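Local coordinates for protein AvrRxo1-ORF1 (Xanthomonas oryzae pv. oryzicola, PDB 4Z8T) that is a type III effector with a polynucleotide kinase domain, probably a P-loop phosphotransferase related to zeta toxins, and is bound by its chaperone-like interactor AvrRxo1-ORF2, at residues I228-L242 with V252-V264. Sequence-based numbering, arbitrary orientation.
Sequences IDRFIADPSLGNYRL and VMVASVIGGEFSV
Val-257, which has the largest area buried here, is wedged between helix 228-233 and strand 238-242. Its CG1, anti to the backbone N, lies 3.6 Å from the carbonyl O of Phe-231, near the end of the helix, while CG2 turns to Ile-232 CG1 and Ile-228 CG2. From the strand side, Tyr-240 CB comes within 4.2 Å of Val-257 CB. The backbones of Tyr-240 and Val-257 form an antiparallel hydrogen-bonded pair: each N donates to the other's O at 2.8 Å, both bonds nearly straight. Val-254 and Ala-255 form a classic beta bulge opposite Leu-242, second in buried area: Leu-242 O accepts from Val-254 N, Leu-242 N donates to Ala-255 O, and Val-254 has a helical psi of -46°. Leu-242 CD2 rests 3.9 Å from Val-254 CG1. The strand axes run 174° apart, as expected of the beta hairpin 238-245/251-258. Strand 238-245 runs parallel to its other neighbour, 179-185, as in the core of a P-loop kinase sheet; 251-258 and 261-263 add antiparallel strands at its edge. On the sheet face opposite Val-257, Arg-241 lays its aliphatic stem against selenomethionine Met-253, CD to CE 3.7 Å, and its guanidinium reaches the carbonyl of Lys-85. A type I' turn, Ile-258 to Glu-261, reverses the chain into strand 261-263, and Gly-259 N gives Asn-239 OD1 a nearly straight bond of 2.9 Å. Water links Gly-238 O with Gly-260 N. Beyond the turn, Phe-262 offers one ring face to Ile-232 CD1, a CH-pi contact 3.9 Å from the ring centroid and 10° off its normal; His-13 of the AvrRxo1-ORF2 chain meets Phe-262 edge-to-face and also packs on Ile-228 and Ile-232.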
loop_
_atom_site.group_PDB
_atom_site.type_symbol
_atom_site.label_atom_id
_atom_site.label_comp_id
_atom_site.label_asym_id
_atom_site.label_seq_id
_atom_site.Cartn_x
_atom_site.Cartn_y
_atom_site.Cartn_z
ATOM N N ILE A 228 12.647 -17.355 -7.238
ATOM C CA ILE A 228 13.186 -17.851 -5.992
ATOM C C ILE A 228 12.866 -19.339 -5.846
ATOM O O ILE A 228 13.726 -20.115 -5.429
ATOM C CB ILE A 228 12.618 -17.051 -4.824
ATOM C CG1 ILE A 228 13.103 -15.607 -4.974
ATOM C CG2 ILE A 228 13.044 -17.658 -3.493
ATOM C CD1 ILE A 228 12.576 -14.648 -3.923
ATOM N N ASP A 229 11.650 -19.715 -6.229
ATOM C CA ASP A 229 11.211 -21.122 -6.147
ATOM C C ASP A 229 12.121 -22.029 -6.945
ATOM O O ASP A 229 12.361 -23.167 -6.552
ATOM C CB ASP A 229 9.775 -21.292 -6.677
ATOM C CG ASP A 229 8.717 -21.068 -5.618
ATOM O OD1 ASP A 229 9.049 -21.024 -4.421
ATOM O OD2 ASP A 229 7.536 -20.959 -5.999
ATOM N N ARG A 230 12.626 -21.551 -8.075
ATOM C CA ARG A 230 13.525 -22.391 -8.859
ATOM C C ARG A 230 14.797 -22.730 -8.105
ATOM O O ARG A 230 15.315 -23.844 -8.233
ATOM C CB ARG A 230 13.861 -21.749 -10.213
ATOM C CG ARG A 230 12.648 -21.384 -11.058
ATOM C CD ARG A 230 11.945 -22.574 -11.720
ATOM N NE ARG A 230 11.282 -23.482 -10.777
ATOM C CZ ARG A 230 10.140 -23.230 -10.130
ATOM N NH1 ARG A 230 9.629 -24.147 -9.314
ATOM N NH2 ARG A 230 9.501 -22.074 -10.275
ATOM N N PHE A 231 15.318 -21.771 -7.327
ATOM C CA PHE A 231 16.519 -22.014 -6.555
ATOM C C PHE A 231 16.247 -22.799 -5.283
ATOM O O PHE A 231 17.079 -23.611 -4.862
ATOM C CB PHE A 231 17.248 -20.703 -6.240
ATOM C CG PHE A 231 17.867 -20.068 -7.458
ATOM C CD1 PHE A 231 17.106 -19.304 -8.313
ATOM C CD2 PHE A 231 19.213 -20.262 -7.754
ATOM C CE1 PHE A 231 17.673 -18.726 -9.438
ATOM C CE2 PHE A 231 19.786 -19.694 -8.891
ATOM C CZ PHE A 231 19.009 -18.922 -9.727
ATOM N N ILE A 232 15.091 -22.570 -4.672
ATOM C CA ILE A 232 14.711 -23.363 -3.506
ATOM C C ILE A 232 14.572 -24.825 -3.920
ATOM O O ILE A 232 14.976 -25.724 -3.183
ATOM C CB ILE A 232 13.390 -22.865 -2.892
ATOM C CG1 ILE A 232 13.601 -21.486 -2.254
ATOM C CG2 ILE A 232 12.877 -23.844 -1.833
ATOM C CD1 ILE A 232 12.340 -20.875 -1.680
ATOM N N ALA A 233 14.027 -25.062 -5.109
ATOM C CA ALA A 233 13.758 -26.438 -5.557
ATOM C C ALA A 233 15.012 -27.187 -5.983
ATOM O O ALA A 233 15.096 -28.408 -5.835
ATOM C CB ALA A 233 12.762 -26.440 -6.685
ATOM N N ASP A 234 15.989 -26.473 -6.534
ATOM C CA ASP A 234 17.154 -27.138 -7.108
ATOM C C ASP A 234 18.451 -26.488 -6.650
ATOM O O ASP A 234 18.920 -25.543 -7.276
ATOM C CB ASP A 234 17.065 -27.099 -8.630
ATOM C CG ASP A 234 18.233 -27.788 -9.301
ATOM O OD1 ASP A 234 18.954 -28.562 -8.628
ATOM O OD2 ASP A 234 18.428 -27.564 -10.509
ATOM N N PRO A 235 19.038 -26.996 -5.556
ATOM C CA PRO A 235 20.291 -26.442 -5.017
ATOM C C PRO A 235 21.429 -26.461 -6.034
ATOM O O PRO A 235 22.336 -25.626 -5.962
ATOM C CB PRO A 235 20.625 -27.387 -3.864
ATOM C CG PRO A 235 19.312 -27.972 -3.470
ATOM C CD PRO A 235 18.503 -28.087 -4.723
ATOM N N SER A 236 21.385 -27.401 -6.972
ATOM C CA SER A 236 22.459 -27.532 -7.950
ATOM C C SER A 236 22.383 -26.451 -9.026
ATOM O O SER A 236 23.313 -26.309 -9.821
ATOM C CB SER A 236 22.435 -28.915 -8.602
ATOM O OG SER A 236 21.391 -29.012 -9.555
ATOM N N LEU A 237 21.289 -25.685 -9.050
ATOM C CA LEU A 237 21.096 -24.697 -10.104
ATOM C C LEU A 237 22.139 -23.589 -9.994
ATOM O O LEU A 237 22.670 -23.112 -11.010
ATOM C CB LEU A 237 19.695 -24.084 -10.017
ATOM C CG LEU A 237 19.356 -22.971 -11.005
ATOM C CD1 LEU A 237 19.492 -23.473 -12.432
ATOM C CD2 LEU A 237 17.937 -22.477 -10.738
ATOM N N GLY A 238 22.431 -23.199 -8.759
ATOM C CA GLY A 238 23.331 -22.089 -8.496
ATOM C C GLY A 238 22.881 -21.335 -7.262
ATOM O O GLY A 238 22.318 -21.918 -6.340
ATOM N N ASN A 239 23.099 -20.026 -7.237
ATOM C CA ASN A 239 22.734 -19.249 -6.060
ATOM C C ASN A 239 21.898 -18.045 -6.451
ATOM O O ASN A 239 21.990 -17.566 -7.576
ATOM C CB ASN A 239 23.982 -18.807 -5.302
ATOM C CG ASN A 239 24.789 -19.990 -4.801
ATOM O OD1 ASN A 239 24.277 -20.830 -4.063
ATOM N ND2 ASN A 239 26.037 -20.090 -5.249
ATOM N N TYR A 240 21.089 -17.580 -5.503
ATOM C CA TYR A 240 20.166 -16.461 -5.702
ATOM C C TYR A 240 20.305 -15.466 -4.549
ATOM O O TYR A 240 20.296 -15.848 -3.383
ATOM C CB TYR A 240 18.719 -16.976 -5.757
ATOM C CG TYR A 240 17.693 -15.865 -5.788
ATOM C CD1 TYR A 240 17.230 -15.290 -4.604
ATOM C CD2 TYR A 240 17.199 -15.378 -6.991
ATOM C CE1 TYR A 240 16.314 -14.262 -4.617
ATOM C CE2 TYR A 240 16.262 -14.344 -7.015
ATOM C CZ TYR A 240 15.832 -13.791 -5.818
ATOM O OH TYR A 240 14.901 -12.772 -5.829
ATOM N N ARG A 241 20.403 -14.174 -4.877
ATOM C CA ARG A 241 20.346 -13.130 -3.852
ATOM C C ARG A 241 19.427 -12.033 -4.331
ATOM O O ARG A 241 19.473 -11.648 -5.506
ATOM C CB ARG A 241 21.735 -12.536 -3.597
ATOM C CG ARG A 241 22.647 -13.439 -2.782
ATOM C CD ARG A 241 24.044 -12.830 -2.670
ATOM N NE ARG A 241 24.756 -12.940 -3.948
ATOM C CZ ARG A 241 25.770 -12.158 -4.298
ATOM N NH1 ARG A 241 26.180 -11.206 -3.468
ATOM N NH2 ARG A 241 26.352 -12.318 -5.477
ATOM N N LEU A 242 18.599 -11.532 -3.423
ATOM C CA LEU A 242 17.662 -10.457 -3.721
ATOM C C LEU A 242 18.042 -9.251 -2.898
ATOM O O LEU A 242 18.132 -9.337 -1.686
ATOM C CB LEU A 242 16.249 -10.866 -3.305
ATOM C CG LEU A 242 15.183 -9.754 -3.316
ATOM C CD1 LEU A 242 14.995 -9.129 -4.707
ATOM C CD2 LEU A 242 13.872 -10.373 -2.831
ATOM N N VAL A 252 19.934 -3.380 0.486
ATOM C CA VAL A 252 20.120 -4.326 1.575
ATOM C C VAL A 252 19.687 -5.697 1.090
ATOM O O VAL A 252 18.834 -5.801 0.207
ATOM C CB VAL A 252 19.306 -3.939 2.821
ATOM C CG1 VAL A 252 19.793 -2.612 3.394
ATOM C CG2 VAL A 252 17.850 -3.819 2.460
HETATM N N MSE A 253 20.279 -6.732 1.665
HETATM C CA MSE A 253 19.894 -8.100 1.334
HETATM C C MSE A 253 18.518 -8.384 1.899
HETATM O O MSE A 253 18.224 -8.069 3.063
HETATM C CB MSE A 253 20.888 -9.083 1.935
HETATM C CG MSE A 253 20.518 -10.504 1.689
HETATM SE SE MSE A 253 21.238 -11.052 -0.018
HETATM C CE MSE A 253 23.187 -10.897 0.327
ATOM N N VAL A 254 17.667 -8.998 1.083
ATOM C CA VAL A 254 16.286 -9.222 1.483
ATOM C C VAL A 254 15.975 -10.715 1.604
ATOM O O VAL A 254 15.355 -11.145 2.572
ATOM C CB VAL A 254 15.326 -8.552 0.492
ATOM C CG1 VAL A 254 13.868 -8.962 0.787
ATOM C CG2 VAL A 254 15.455 -7.041 0.597
ATOM N N ALA A 255 16.394 -11.496 0.615
ATOM C CA ALA A 255 16.210 -12.954 0.673
ATOM C C ALA A 255 17.330 -13.598 -0.123
ATOM O O ALA A 255 17.930 -12.960 -0.980
ATOM C CB ALA A 255 14.837 -13.366 0.107
ATOM N N SER A 256 17.599 -14.873 0.129
ATOM C CA SER A 256 18.704 -15.527 -0.557
ATOM C C SER A 256 18.567 -17.033 -0.594
ATOM O O SER A 256 17.979 -17.640 0.304
ATOM C CB SER A 256 20.049 -15.155 0.095
ATOM O OG SER A 256 20.112 -15.584 1.454
ATOM N N VAL A 257 19.114 -17.643 -1.636
ATOM C CA VAL A 257 19.247 -19.095 -1.645
ATOM C C VAL A 257 20.693 -19.367 -2.014
ATOM O O VAL A 257 21.082 -19.191 -3.163
ATOM C CB VAL A 257 18.306 -19.765 -2.651
ATOM C CG1 VAL A 257 18.335 -21.291 -2.436
ATOM C CG2 VAL A 257 16.866 -19.241 -2.518
ATOM N N ILE A 258 21.470 -19.786 -1.023
ATOM C CA ILE A 258 22.915 -19.939 -1.168
ATOM C C ILE A 258 23.331 -21.306 -0.633
ATOM O O ILE A 258 23.121 -21.608 0.547
ATOM C CB ILE A 258 23.641 -18.833 -0.385
ATOM C CG1 ILE A 258 23.309 -17.460 -0.974
ATOM C CG2 ILE A 258 25.174 -19.016 -0.452
ATOM C CD1 ILE A 258 23.801 -16.313 -0.117
ATOM N N GLY A 259 23.934 -22.116 -1.497
ATOM C CA GLY A 259 24.296 -23.479 -1.136
ATOM C C GLY A 259 23.053 -24.256 -0.763
ATOM O O GLY A 259 23.094 -25.151 0.089
ATOM N N GLY A 260 21.940 -23.893 -1.391
ATOM C CA GLY A 260 20.673 -24.570 -1.174
ATOM C C GLY A 260 19.901 -24.071 0.033
ATOM O O GLY A 260 18.764 -24.485 0.266
ATOM N N GLU A 261 20.506 -23.183 0.808
ATOM C CA GLU A 261 19.876 -22.714 2.031
ATOM C C GLU A 261 19.082 -21.438 1.765
ATOM O O GLU A 261 19.638 -20.457 1.265
ATOM C CB GLU A 261 20.943 -22.475 3.100
ATOM C CG GLU A 261 20.400 -22.062 4.453
ATOM C CD GLU A 261 21.201 -22.638 5.616
ATOM O OE1 GLU A 261 21.743 -23.758 5.493
ATOM O OE2 GLU A 261 21.289 -21.958 6.662
ATOM N N PHE A 262 17.789 -21.459 2.092
ATOM C CA PHE A 262 16.912 -20.296 1.906
ATOM C C PHE A 262 16.741 -19.502 3.198
ATOM O O PHE A 262 16.404 -20.061 4.242
ATOM C CB PHE A 262 15.543 -20.747 1.389
ATOM C CG PHE A 262 14.525 -19.642 1.316
ATOM C CD1 PHE A 262 14.701 -18.560 0.450
ATOM C CD2 PHE A 262 13.383 -19.688 2.091
ATOM C CE1 PHE A 262 13.757 -17.554 0.367
ATOM C CE2 PHE A 262 12.442 -18.667 2.023
ATOM C CZ PHE A 262 12.620 -17.611 1.163
ATOM N N SER A 263 16.998 -18.197 3.132
ATOM C CA SER A 263 16.883 -17.324 4.281
ATOM C C SER A 263 16.178 -16.053 3.869
ATOM O O SER A 263 16.231 -15.655 2.716
ATOM C CB SER A 263 18.276 -16.941 4.782
ATOM O OG SER A 263 18.967 -18.087 5.229
ATOM N N VAL A 264 15.514 -15.410 4.813
ATOM C CA VAL A 264 14.902 -14.118 4.534
ATOM C C VAL A 264 15.525 -13.103 5.456
ATOM O O VAL A 264 15.149 -12.998 6.619
ATOM C CB VAL A 264 13.379 -14.157 4.737
ATOM C CG1 VAL A 264 12.763 -12.774 4.435
ATOM C CG2 VAL A 264 12.765 -15.204 3.830
HETATM O O HOH W 1 21.675 -22.241 -3.660
#